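Local atomic coordinates of transcription regulator AsnC/Lrp ligand binding domain-containing protein (Sulfolobus tokodaii, PDB entry 2ZBC), a protein that probably senses amino acids as a stand-alone RAM module of the Lrp/AsnC family, binding isoleucine between its subunits. Residues F19-S24 and R61-V66. Sequence-based numbering, arbitrary orientation.
Sequences FERLKS and RKLPKV. With ILE (isoleucine), chain I.
Water 1 links Arg-21 to Pro-64: it accepts from Arg-21 NE at 2.8 Å, lying in the guanidinium plane at its edge, and donates to Pro-64 O at 2.7 Å. Pro-64 sets its CG over one face of that guanidinium, toward the rim and 3.8 Å from Arg-21 NH2, the two side chains crossing at about a right angle. Reaching this place takes an arginine chain extended from CG to NE (chi2 -176°, chi3 -172°), whose CD passes Leu-63 CD2 at 4.2 Å. Deeper in, Leu-22 CD2 meets Leu-63 CD1 at 4.0 Å; Leu-22 is buried against Val-28, Val-31, Ile-40 and Val-42 of the sheet. The contact joins helix 15-22 to the loop between helix 49-60 and strand 66-75, in the alpha-beta sandwich of the RAM domain, where both helices pack on one antiparallel four-stranded sheet. A type II turn from Leu-63 to Val-66, closed by Val-66 N to Leu-63 O at 3.0 Å, leads into strand 66-75. At the start of this loop, Arg-61 lays a guanidinium face against the bound isoleucine, NE 3.8 Å from ligand CB, while NE also forms a salt bridge with Glu-15 of the second subunit. Cutting Arg-61 back to an alanine would probably cost Glu-15 this charged partner and the isoleucine the flat group against its CB and CG2. Thr-69 holds both Arg-61 NH1 and the isoleucine.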
loop_
_atom_site.group_PDB
_atom_site.type_symbol
_atom_site.label_atom_id
_atom_site.label_comp_id
_atom_site.label_asym_id
_atom_site.label_seq_id
_atom_site.Cartn_x
_atom_site.Cartn_y
_atom_site.Cartn_z
ATOM N N PHE A 19 -11.470 -21.167 -1.522
ATOM C CA PHE A 19 -12.917 -20.857 -1.549
ATOM C C PHE A 19 -13.731 -22.123 -1.193
ATOM O O PHE A 19 -14.613 -22.084 -0.322
ATOM C CB PHE A 19 -13.307 -20.326 -2.965
ATOM C CG PHE A 19 -14.793 -20.257 -3.211
ATOM C CD1 PHE A 19 -15.500 -19.065 -3.038
ATOM C CD2 PHE A 19 -15.498 -21.376 -3.615
ATOM C CE1 PHE A 19 -16.859 -19.025 -3.250
ATOM C CE2 PHE A 19 -16.858 -21.346 -3.841
ATOM C CZ PHE A 19 -17.539 -20.158 -3.687
ATOM N N GLU A 20 -13.363 -23.243 -1.798
ATOM C CA GLU A 20 -13.990 -24.536 -1.501
ATOM C C GLU A 20 -13.922 -24.917 0.005
ATOM O O GLU A 20 -14.897 -25.372 0.537
ATOM C CB GLU A 20 -13.363 -25.638 -2.358
ATOM C CG GLU A 20 -13.774 -27.108 -2.098
ATOM C CD GLU A 20 -13.176 -28.096 -3.163
ATOM O OE1 GLU A 20 -11.889 -28.116 -3.460
ATOM O OE2 GLU A 20 -14.031 -28.847 -3.734
ATOM N N ARG A 21 -12.778 -24.695 0.656
ATOM C CA ARG A 21 -12.625 -24.982 2.086
ATOM C C ARG A 21 -13.552 -24.085 2.868
ATOM O O ARG A 21 -14.317 -24.542 3.752
ATOM C CB ARG A 21 -11.214 -24.721 2.538
ATOM C CG ARG A 21 -10.168 -25.725 1.930
ATOM C CD ARG A 21 -8.728 -25.530 2.445
ATOM N NE ARG A 21 -7.800 -26.377 1.701
ATOM C CZ ARG A 21 -7.606 -27.659 2.012
ATOM N NH1 ARG A 21 -8.186 -28.202 3.104
ATOM N NH2 ARG A 21 -6.789 -28.356 1.296
ATOM N N LEU A 22 -13.531 -22.787 2.501
ATOM C CA LEU A 22 -14.290 -21.814 3.241
ATOM C C LEU A 22 -15.788 -22.097 3.252
ATOM O O LEU A 22 -16.468 -21.859 4.317
ATOM C CB LEU A 22 -13.983 -20.373 2.844
ATOM C CG LEU A 22 -12.605 -19.883 3.264
ATOM C CD1 LEU A 22 -12.236 -18.652 2.364
ATOM C CD2 LEU A 22 -12.443 -19.603 4.762
ATOM N N LYS A 23 -16.314 -22.583 2.134
ATOM C CA LYS A 23 -17.766 -22.863 1.997
ATOM C C LYS A 23 -18.337 -23.723 3.122
ATOM O O LYS A 23 -19.519 -23.595 3.444
ATOM C CB LYS A 23 -18.098 -23.702 0.724
ATOM C CG LYS A 23 -17.771 -23.123 -0.542
ATOM C CD LYS A 23 -18.375 -23.931 -1.764
ATOM C CE LYS A 23 -18.255 -25.476 -1.672
ATOM N NZ LYS A 23 -18.239 -26.202 -3.031
ATOM N N SER A 24 -17.524 -24.608 3.685
ATOM C CA SER A 24 -17.990 -25.667 4.600
ATOM C C SER A 24 -18.007 -25.219 6.032
ATOM O O SER A 24 -18.480 -25.933 6.907
ATOM C CB SER A 24 -17.076 -26.888 4.524
ATOM O OG SER A 24 -17.345 -27.486 3.291
ATOM N N ARG A 61 -6.216 -18.623 8.777
ATOM C CA ARG A 61 -4.772 -18.417 8.586
ATOM C C ARG A 61 -3.866 -19.668 8.604
ATOM O O ARG A 61 -2.635 -19.541 8.459
ATOM C CB ARG A 61 -4.215 -17.373 9.569
ATOM C CG ARG A 61 -4.748 -16.011 9.245
ATOM C CD ARG A 61 -4.519 -14.955 10.256
ATOM N NE ARG A 61 -3.163 -14.609 10.558
ATOM C CZ ARG A 61 -2.418 -13.779 9.852
ATOM N NH1 ARG A 61 -2.898 -13.187 8.771
ATOM N NH2 ARG A 61 -1.204 -13.511 10.266
ATOM N N LYS A 62 -4.457 -20.825 8.888
ATOM C CA LYS A 62 -3.759 -22.084 8.761
ATOM C C LYS A 62 -4.202 -22.911 7.564
ATOM O O LYS A 62 -3.698 -24.015 7.387
ATOM C CB LYS A 62 -3.834 -22.824 10.091
ATOM C CG LYS A 62 -2.922 -22.117 11.112
ATOM C CD LYS A 62 -2.852 -22.752 12.480
ATOM C CE LYS A 62 -1.883 -22.037 13.470
ATOM N NZ LYS A 62 -0.511 -22.731 13.504
ATOM N N LEU A 63 -5.149 -22.451 6.770
ATOM C CA LEU A 63 -5.600 -23.237 5.631
ATOM C C LEU A 63 -4.504 -23.281 4.577
ATOM O O LEU A 63 -3.864 -22.246 4.307
ATOM C CB LEU A 63 -6.831 -22.619 4.985
ATOM C CG LEU A 63 -8.153 -22.587 5.799
ATOM C CD1 LEU A 63 -9.185 -21.921 4.981
ATOM C CD2 LEU A 63 -8.605 -23.982 6.315
ATOM N N PRO A 64 -4.302 -24.434 3.954
ATOM C CA PRO A 64 -3.403 -24.513 2.776
ATOM C C PRO A 64 -3.707 -23.459 1.770
ATOM O O PRO A 64 -4.842 -23.234 1.366
ATOM C CB PRO A 64 -3.711 -25.885 2.186
ATOM C CG PRO A 64 -4.152 -26.718 3.432
ATOM C CD PRO A 64 -4.984 -25.705 4.204
ATOM N N LYS A 65 -2.648 -22.748 1.446
ATOM C CA LYS A 65 -2.572 -21.782 0.357
ATOM C C LYS A 65 -3.111 -20.456 0.784
ATOM O O LYS A 65 -3.137 -19.552 -0.031
ATOM C CB LYS A 65 -3.228 -22.320 -0.932
ATOM C CG LYS A 65 -2.637 -23.720 -1.329
ATOM C CD LYS A 65 -2.822 -24.072 -2.826
ATOM C CE LYS A 65 -2.081 -25.349 -3.215
ATOM N NZ LYS A 65 -2.650 -25.921 -4.485
ATOM N N VAL A 66 -3.486 -20.261 2.058
ATOM C CA VAL A 66 -3.722 -18.890 2.489
ATOM C C VAL A 66 -2.362 -18.214 2.758
ATOM O O VAL A 66 -1.539 -18.656 3.543
ATOM C CB VAL A 66 -4.721 -18.838 3.726
ATOM C CG1 VAL A 66 -4.712 -17.559 4.366
ATOM C CG2 VAL A 66 -6.052 -19.209 3.279
HETATM N N ILE I . -3.898 -9.135 11.420
HETATM C CA ILE I . -4.521 -10.405 10.935
HETATM C C ILE I . -5.928 -10.189 10.338
HETATM O O ILE I . -6.399 -9.022 10.459
HETATM C CB ILE I . -4.621 -11.408 12.071
HETATM C CG1 ILE I . -5.700 -11.021 13.077
HETATM C CG2 ILE I . -3.329 -11.414 12.834
HETATM C CD1 ILE I . -5.754 -11.975 14.220
HETATM O OXT ILE I . -6.519 -11.170 9.761
HETATM O O HOH W 1 -6.566 -24.655 -0.183
#